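Local coordinates for protein PTHB1 (Homo sapiens, PDB 4YD8) that forms the seven-bladed beta-propeller domain of a BBSome subunit, part of a coat complex thought to sort specific membrane proteins to primary cilia, at residues Ser15-Asp20 and Asp355-Cys360; Arg54-His59 and Glu70-Glu75. One frame throughout, in Å; residues are numbered along the deposited sequence. Where two conformers were deposited one is given.

Interaction 1: residues Ser15-Asp20 and Asp355-Cys360; sequences STILGD and DGHLQC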
ATOM      1  N   SER A  15       0.606 -15.415  13.416  1.00 27.40           N
ATOM      2  CA  SER A  15      -0.590 -14.600  13.312  1.00 29.32           C
ATOM      3  C   SER A  15      -0.877 -13.899  14.626  1.00 30.50           C
ATOM      4  O   SER A  15      -0.417 -14.313  15.690  1.00 31.35           O
ATOM      5  CB  SER A  15      -1.795 -15.443  12.877  1.00 32.13           C
ATOM      6  OG  SER A  15      -2.270 -16.260  13.931  1.00 37.81           O
ATOM      7  N   THR A  16      -1.620 -12.809  14.547  1.00 25.60           N
ATOM      8  CA  THR A  16      -2.101 -12.159  15.752  1.00 26.39           C
ATOM      9  C   THR A  16      -3.458 -11.539  15.456  1.00 30.33           C
ATOM     10  O   THR A  16      -3.891 -11.468  14.301  1.00 27.64           O
ATOM     11  CB  THR A  16      -1.109 -11.083  16.278  1.00 30.13           C
ATOM     12  OG1 THR A  16      -1.406 -10.773  17.649  1.00 33.81           O
ATOM     13  CG2 THR A  16      -1.178  -9.804  15.451  1.00 31.05           C
ATOM     14  N   ILE A  17      -4.131 -11.103  16.509  1.00 32.69           N
ATOM     15  CA  ILE A  17      -5.363 -10.350  16.356  1.00 34.85           C
ATOM     16  C   ILE A  17      -5.134  -8.972  16.956  1.00 34.07           C
ATOM     17  O   ILE A  17      -4.698  -8.854  18.101  1.00 33.13           O
ATOM     18  CB  ILE A  17      -6.551 -11.061  17.025  1.00 34.33           C
ATOM     19  CG1 ILE A  17      -6.797 -12.407  16.345  1.00 34.68           C
ATOM     20  CG2 ILE A  17      -7.803 -10.202  16.952  1.00 35.54           C
ATOM     21  CD1 ILE A  17      -7.934 -13.222  16.984  1.00 40.25           C
ATOM     22  N   LEU A  18      -5.400  -7.937  16.163  1.00 27.12           N
ATOM     23  CA  LEU A  18      -5.102  -6.560  16.545  1.00 27.64           C
ATOM     24  C   LEU A  18      -6.218  -5.912  17.358  1.00 35.60           C
ATOM     25  O   LEU A  18      -7.266  -5.567  16.816  1.00 37.48           O
ATOM     26  CB  LEU A  18      -4.844  -5.722  15.296  1.00 26.72           C
ATOM     27  CG  LEU A  18      -3.686  -6.198  14.428  1.00 31.56           C
ATOM     28  CD1 LEU A  18      -3.511  -5.274  13.236  1.00 34.23           C
ATOM     29  CD2 LEU A  18      -2.428  -6.239  15.257  1.00 26.55           C
ATOM     30  N   GLY A  19      -5.984  -5.747  18.654  1.00 35.36           N
ATOM     31  CA  GLY A  19      -6.938  -5.087  19.526  1.00 37.27           C
ATOM     32  C   GLY A  19      -8.239  -5.846  19.695  1.00 43.34           C
ATOM     33  O   GLY A  19      -8.315  -7.049  19.430  1.00 43.08           O
ATOM     34  N   ASP A  20      -9.269  -5.131  20.141  1.00 44.24           N
ATOM     35  CA  ASP A  20     -10.565  -5.737  20.413  1.00 51.20           C
ATOM     36  C   ASP A  20     -11.641  -5.148  19.519  1.00 48.59           C
ATOM     37  O   ASP A  20     -12.084  -4.018  19.731  1.00 48.94           O
ATOM     38  CB  ASP A  20     -10.948  -5.550  21.882  1.00 60.08           C
ATOM     39  CG  ASP A  20     -11.975  -6.561  22.345  1.00 74.19           C
ATOM     40  OD1 ASP A  20     -13.174  -6.374  22.049  1.00 76.67           O
ATOM     41  OD2 ASP A  20     -11.580  -7.547  23.001  1.00 81.26           O
ATOM     42  N   ASP A 355     -11.202  -6.967  10.354  1.00 27.98           N
ATOM     43  CA  ASP A 355     -11.404  -6.975  11.796  1.00 31.46           C
ATOM     44  C   ASP A 355     -10.103  -7.282  12.546  1.00 32.13           C
ATOM     45  O   ASP A 355     -10.108  -7.586  13.740  1.00 31.59           O
ATOM     46  CB  ASP A 355     -12.513  -7.963  12.177  1.00 36.49           C
ATOM     47  CG  ASP A 355     -12.179  -9.394  11.809  1.00 44.35           C
ATOM     48  OD1 ASP A 355     -11.224  -9.620  11.037  1.00 47.97           O
ATOM     49  OD2 ASP A 355     -12.887 -10.298  12.290  1.00 46.68           O
ATOM     50  N   GLY A 356      -8.981  -7.181  11.849  1.00 28.81           N
ATOM     51  CA  GLY A 356      -7.703  -7.165  12.535  1.00 28.54           C
ATOM     52  C   GLY A 356      -6.971  -8.481  12.664  1.00 28.69           C
ATOM     53  O   GLY A 356      -6.064  -8.594  13.482  1.00 28.42           O
ATOM     54  N   HIS A 357      -7.341  -9.473  11.862  1.00 26.00           N
ATOM     55  CA  HIS A 357      -6.536 -10.692  11.807  1.00 27.71           C
ATOM     56  C   HIS A 357      -5.327 -10.427  10.919  1.00 26.16           C
ATOM     57  O   HIS A 357      -5.459 -10.074   9.746  1.00 28.57           O
ATOM     58  CB  HIS A 357      -7.349 -11.879  11.298  1.00 26.85           C
ATOM     59  CG  HIS A 357      -8.436 -12.296  12.238  1.00 41.40           C
ATOM     60  ND1 HIS A 357      -8.260 -13.277  13.192  1.00 45.46           N
ATOM     61  CD2 HIS A 357      -9.706 -11.849  12.389  1.00 41.14           C
ATOM     62  CE1 HIS A 357      -9.378 -13.427  13.879  1.00 41.43           C
ATOM     63  NE2 HIS A 357     -10.272 -12.571  13.412  1.00 42.75           N
ATOM     64  N   LEU A 358      -4.148 -10.574  11.504  1.00 23.75           N
ATOM     65  CA  LEU A 358      -2.899 -10.295  10.812  1.00 22.89           C
ATOM     66  C   LEU A 358      -2.082 -11.574  10.753  1.00 28.89           C
ATOM     67  O   LEU A 358      -1.814 -12.192  11.792  1.00 25.36           O
ATOM     68  CB  LEU A 358      -2.132  -9.185  11.530  1.00 21.59           C
ATOM     69  CG  LEU A 358      -0.795  -8.719  10.940  1.00 23.07           C
ATOM     70  CD1 LEU A 358      -1.009  -8.067   9.573  1.00 20.23           C
ATOM     71  CD2 LEU A 358      -0.108  -7.764  11.901  1.00 21.10           C
ATOM     72  N   GLN A 359      -1.676 -11.984   9.557  1.00 23.11           N
ATOM     73  CA  GLN A 359      -1.022 -13.284   9.387  0.72 24.91           C
ATOM     74  C   GLN A 359       0.166 -13.244   8.429  1.00 27.54           C
ATOM     75  O   GLN A 359       0.097 -12.606   7.362  1.00 23.73           O
ATOM     76  CB  GLN A 359      -2.038 -14.325   8.889  0.72 24.57           C
ATOM     77  CG  GLN A 359      -1.418 -15.722   8.626  0.72 22.99           C
ATOM     78  CD  GLN A 359      -2.473 -16.772   8.409  0.72 36.48           C
ATOM     79  OE1 GLN A 359      -3.176 -16.757   7.400  0.72 39.88           O
ATOM     80  NE2 GLN A 359      -2.597 -17.697   9.360  0.72 39.93           N
ATOM     81  N   CYS A 360       1.239 -13.941   8.782  1.00 24.36           N
ATOM     82  CA  CYS A 360       2.380 -14.113   7.878  1.00 23.16           C
ATOM     83  C   CYS A 360       2.402 -15.538   7.373  1.00 28.56           C
ATOM     84  O   CYS A 360       2.214 -16.478   8.155  1.00 24.43           O
ATOM     85  CB  CYS A 360       3.716 -13.819   8.580  1.00 24.20           C
ATOM     86  SG  CYS A 360       3.879 -12.150   9.225  1.00 26.33           S
TER
HETATM   87  O   HOH W   1      -5.178 -13.848  13.205  1.00 37.78           O
HETATM   88  O   HOH W   2      -9.720  -6.462  16.310  1.00 34.78           O

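Interaction 2: residues Arg54-His59 and Glu70-Glu75; sequences RIFSPH and EDLLLE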
ATOM      1  N   ARG A  54       0.553   0.198  15.308  1.00 23.16           N
ATOM      2  CA  ARG A  54       1.344  -0.927  15.812  1.00 23.63           C
ATOM      3  C   ARG A  54       2.458  -1.285  14.830  1.00 23.04           C
ATOM      4  O   ARG A  54       2.259  -1.249  13.625  1.00 22.65           O
ATOM      5  CB  ARG A  54       0.443  -2.154  16.067  1.00 24.66           C
ATOM      6  CG  ARG A  54      -0.616  -1.907  17.149  1.00 24.18           C
ATOM      7  CD  ARG A  54      -1.637  -3.047  17.250  1.00 28.21           C
ATOM      8  NE  ARG A  54      -2.592  -2.821  18.338  1.00 32.12           N
ATOM      9  CZ  ARG A  54      -3.853  -2.427  18.167  1.00 32.66           C
ATOM     10  NH1 ARG A  54      -4.327  -2.193  16.950  1.00 27.56           N
ATOM     11  NH2 ARG A  54      -4.646  -2.256  19.218  1.00 32.42           N
ATOM     12  N   ILE A  55       3.622  -1.643  15.358  1.00 24.09           N
ATOM     13  CA  ILE A  55       4.736  -2.089  14.531  1.00 20.04           C
ATOM     14  C   ILE A  55       5.227  -3.446  15.037  1.00 20.62           C
ATOM     15  O   ILE A  55       5.501  -3.601  16.231  1.00 22.81           O
ATOM     16  CB  ILE A  55       5.910  -1.089  14.559  1.00 23.68           C
ATOM     17  CG1 ILE A  55       5.442   0.319  14.147  1.00 23.71           C
ATOM     18  CG2 ILE A  55       7.050  -1.578  13.647  1.00 21.57           C
ATOM     19  CD1 ILE A  55       6.584   1.364  14.197  1.00 21.44           C
ATOM     20  N   PHE A  56       5.316  -4.418  14.137  1.00 18.51           N
ATOM     21  CA  PHE A  56       5.726  -5.785  14.490  1.00 19.25           C
ATOM     22  C   PHE A  56       6.984  -6.219  13.756  1.00 24.31           C
ATOM     23  O   PHE A  56       7.212  -5.852  12.603  1.00 23.39           O
ATOM     24  CB  PHE A  56       4.640  -6.828  14.161  1.00 20.74           C
ATOM     25  CG  PHE A  56       3.343  -6.641  14.896  1.00 23.23           C
ATOM     26  CD1 PHE A  56       2.354  -5.817  14.381  1.00 27.58           C
ATOM     27  CD2 PHE A  56       3.104  -7.315  16.096  1.00 27.59           C
ATOM     28  CE1 PHE A  56       1.149  -5.655  15.050  1.00 24.25           C
ATOM     29  CE2 PHE A  56       1.900  -7.159  16.769  1.00 27.58           C
ATOM     30  CZ  PHE A  56       0.921  -6.316  16.243  1.00 26.61           C
ATOM     31  N   SER A  57       7.760  -7.060  14.422  1.00 23.03           N
ATOM     32  CA  SER A  57       8.827  -7.814  13.775  1.00 25.89           C
ATOM     33  C   SER A  57       8.612  -9.274  14.158  1.00 25.22           C
ATOM     34  O   SER A  57       9.143  -9.740  15.146  1.00 27.50           O
ATOM     35  CB  SER A  57      10.206  -7.303  14.213  1.00 30.22           C
ATOM     36  OG  SER A  57      11.235  -7.918  13.461  1.00 37.69           O
ATOM     37  N   PRO A  58       7.783  -9.984  13.390  1.00 28.20           N
ATOM     38  CA  PRO A  58       7.318 -11.317  13.801  1.00 28.83           C
ATOM     39  C   PRO A  58       8.406 -12.385  13.759  1.00 29.03           C
ATOM     40  O   PRO A  58       9.296 -12.351  12.910  1.00 28.11           O
ATOM     41  CB  PRO A  58       6.213 -11.640  12.786  1.00 32.23           C
ATOM     42  CG  PRO A  58       6.469 -10.740  11.631  1.00 36.15           C
ATOM     43  CD  PRO A  58       7.118  -9.506  12.170  1.00 25.75           C
ATOM     44  N   HIS A  59       8.311 -13.330  14.682  1.00 26.06           N
ATOM     45  CA  HIS A  59       9.215 -14.473  14.735  1.00 30.50           C
ATOM     46  C   HIS A  59       8.379 -15.725  14.906  1.00 32.50           C
ATOM     47  O   HIS A  59       7.344 -15.693  15.567  1.00 32.69           O
ATOM     48  CB  HIS A  59      10.214 -14.341  15.892  1.00 39.42           C
ATOM     49  CG  HIS A  59      11.155 -13.188  15.751  1.00 47.34           C
ATOM     50  ND1 HIS A  59      10.806 -11.897  16.084  1.00 50.09           N
ATOM     51  CD2 HIS A  59      12.434 -13.129  15.312  1.00 55.70           C
ATOM     52  CE1 HIS A  59      11.826 -11.092  15.852  1.00 54.22           C
ATOM     53  NE2 HIS A  59      12.826 -11.816  15.380  1.00 59.44           N
ATOM     54  N   GLU A  70       9.550  -9.644  22.353  1.00 54.11           N
ATOM     55  CA  GLU A  70       8.194  -9.559  21.835  1.00 48.28           C
ATOM     56  C   GLU A  70       8.190  -9.281  20.339  1.00 39.87           C
ATOM     57  O   GLU A  70       9.095  -8.633  19.815  1.00 38.71           O
ATOM     58  CB  GLU A  70       7.408  -8.467  22.568  1.00 50.53           C
ATOM     59  CG  GLU A  70       7.083  -8.803  24.020  1.00 62.43           C
ATOM     60  CD  GLU A  70       6.255 -10.066  24.149  1.00 74.34           C
ATOM     61  OE1 GLU A  70       5.096 -10.072  23.681  1.00 73.20           O
ATOM     62  OE2 GLU A  70       6.763 -11.057  24.712  1.00 84.65           O
ATOM     63  N   ASP A  71       7.168  -9.782  19.660  1.00 32.13           N
ATOM     64  CA  ASP A  71       6.951  -9.521  18.241  0.54 31.24           C
ATOM     65  C   ASP A  71       6.528  -8.064  18.068  1.00 26.26           C
ATOM     66  O   ASP A  71       6.788  -7.438  17.048  1.00 29.78           O
ATOM     67  CB  ASP A  71       5.864 -10.440  17.660  0.54 32.02           C
ATOM     68  CG  ASP A  71       6.226 -11.930  17.712  0.54 39.86           C
ATOM     69  OD1 ASP A  71       7.200 -12.358  17.055  0.54 31.02           O
ATOM     70  OD2 ASP A  71       5.500 -12.685  18.398  0.54 45.74           O
ATOM     71  N   LEU A  72       5.837  -7.547  19.073  1.00 24.29           N
ATOM     72  CA  LEU A  72       5.333  -6.177  19.016  1.00 26.44           C
ATOM     73  C   LEU A  72       6.439  -5.207  19.420  1.00 26.65           C
ATOM     74  O   LEU A  72       6.871  -5.195  20.569  1.00 29.99           O
ATOM     75  CB  LEU A  72       4.113  -6.012  19.927  1.00 29.82           C
ATOM     76  CG  LEU A  72       3.494  -4.615  19.972  1.00 32.57           C
ATOM     77  CD1 LEU A  72       2.808  -4.305  18.652  1.00 25.97           C
ATOM     78  CD2 LEU A  72       2.517  -4.521  21.136  1.00 35.61           C
ATOM     79  N   LEU A  73       6.900  -4.400  18.473  1.00 26.54           N
ATOM     80  CA  LEU A  73       7.961  -3.439  18.759  1.00 25.03           C
ATOM     81  C   LEU A  73       7.400  -2.171  19.378  1.00 24.68           C
ATOM     82  O   LEU A  73       8.033  -1.551  20.215  1.00 28.27           O
ATOM     83  CB  LEU A  73       8.723  -3.087  17.489  1.00 24.68           C
ATOM     84  CG  LEU A  73       9.415  -4.242  16.765  1.00 27.33           C
ATOM     85  CD1 LEU A  73      10.187  -3.702  15.575  1.00 30.89           C
ATOM     86  CD2 LEU A  73      10.326  -5.019  17.706  1.00 31.22           C
ATOM     87  N   LEU A  74       6.204  -1.792  18.947  1.00 24.64           N
ATOM     88  CA  LEU A  74       5.639  -0.533  19.373  1.00 29.65           C
ATOM     89  C   LEU A  74       4.141  -0.531  19.181  1.00 26.00           C
ATOM     90  O   LEU A  74       3.633  -1.010  18.169  1.00 26.48           O
ATOM     91  CB  LEU A  74       6.264   0.625  18.596  1.00 29.87           C
ATOM     92  CG  LEU A  74       5.751   2.038  18.920  1.00 34.40           C
ATOM     93  CD1 LEU A  74       6.918   2.978  19.101  1.00 33.80           C
ATOM     94  CD2 LEU A  74       4.850   2.553  17.820  1.00 35.92           C
ATOM     95  N   GLU A  75       3.447   0.019  20.166  1.00 28.49           N
ATOM     96  CA  GLU A  75       2.026   0.277  20.057  1.00 29.00           C
ATOM     97  C   GLU A  75       1.776   1.653  20.647  1.00 26.11           C
ATOM     98  O   GLU A  75       2.203   1.926  21.759  1.00 31.59           O
ATOM     99  CB  GLU A  75       1.214  -0.793  20.798  1.00 32.70           C
ATOM    100  CG  GLU A  75      -0.283  -0.518  20.821  1.00 38.11           C
ATOM    101  CD  GLU A  75      -1.055  -1.572  21.590  1.00 46.83           C
ATOM    102  OE1 GLU A  75      -1.384  -2.628  21.004  1.00 45.91           O
ATOM    103  OE2 GLU A  75      -1.334  -1.339  22.783  1.00 52.89           O
TER
HETATM  104  O   HOH W   3      -4.019  -3.316  22.077  1.00 53.52           O
HETATM  105  O   HOH W   4      10.949  -8.752  17.808  1.00 50.84           O
HETATM  106  O   HOH W   5       6.281 -15.199  18.146  1.00 39.44           O

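Interaction 1: residues Ser15-Asp20 and Asp355-Cys360
Thr-16 and Leu-358 form an antiparallel hydrogen-bonded pair: Thr-16 N gives its proton to Leu-358 O at 2.8 Å, and Leu-358 N returns one to Thr-16 O at 2.9 Å. Leu-18 N continues the pairing by bonding to Gly-356 O. On the face of Thr-16 and Leu-358, turned to the neighbouring blade, Thr-16 CG2 lies 4.1 Å from Leu-358 CB. Leu-358 CG, anti to the backbone N (chi1 -179°), is carried toward Phe-56 of that blade; Leu-18 and Leu-358, both buried, rest on Phe-56, which suits leucine, with Leu-18 CD2 4.4 Å from Leu-358 CD2. Gly-356 is confined: a beta carbon would sit 3.1 Å from Leu-18 O and jam against Asp-355 O. The face of Ser-15, Ile-17 and His-357 is the solvent side, although Ile-17 CD1 still comes within 3.4 Å of His-357 CE1. A water joins His-357 ND1 to Thr-16 O, and His-332 stacks on the imidazole. An alanine in place of His-357 would probably leave Ile-17 CD1, the water and His-332 without their ring partner. Strand 8-17 thus completes the blade of strands 334-342, 348-353 and 357-362, the "Velcro" closure of a beta-propeller.

Interaction 2: residues Arg54-His59 and Glu70-Glu75
Arg-54 and Glu-75, paired across the strands, send their side chains the same way and meet in a salt bridge, Arg-54 NE to Glu-75 OE1 at 2.9 Å. The arginine chain, extended from CG to NE (chi3 177°), runs alongside the glutamate. The oxygen lies near the guanidinium plane, but the donor comes from above the carboxylate, the two planes being 82° apart. A water spans Arg-54 NH2 and Glu-75 OE1, and NH2 also forms a salt bridge with Glu-22, so two acids share this buried cation. At Ile-55 the pairing slips by one residue. Its N bonds to Leu-74 O, whereas its carbonyl O accepts Leu-73 N at 2.8 Å and, weakly, Leu-74 N at 3.3 Å: a classic beta bulge, with Leu-73 and Leu-74 both opposite Ile-55. Ile-55 CD1 packs on Leu-74 CD2 at 4.2 Å. Phe-56 next offers one ring face to Leu-72, whose CD1 sits 3.8 Å from the ring centroid in a CH-pi contact. Ser-57 N binds Asp-71 O, and its CB rests against Leu-73 CD1 at 3.9 Å. Pro-58, which has no N-H to give, turns its CA to Asp-71 OD1. In one of the two conformers of Asp-71, His-59 N bonds to that same OD1 at 2.8 Å, nearly along the C-O axis but bent to 140° at the hydrogen; a water joins Asp-71 OD2 to His-59 O, and OD2 also takes a hydrogen bond from Trp-14 NE1. Strand 52-56 lies between strand 43-47 and the edge strand 72-77 of this blade. Phe-56 meets Trp-14 edge-to-face and Pro-58 packs on Trp-13 and Trp-14, both tryptophans lying on strand 8-17 of the neighbouring blade.

Interaction 1 closes the propeller ring, and interaction 2 joins the third and fourth strands of the next blade; their centres are about 12 Å apart. Along the chain, 54-59 and 70-75 are nested within the span that interaction 1 closes. The blades meet here largely through packing: Leu-18 CD2 lies 3.5 Å from Phe-56 CZ and 3.8 Å from Arg-54 CD, while Cys-360 SG approaches Pro-58 CG at 3.8 Å. The hydrogen bond between Trp-14 and Asp-71 adds a polar link across the same boundary. Both contacts lie away from Gly-145, a position critical for stability.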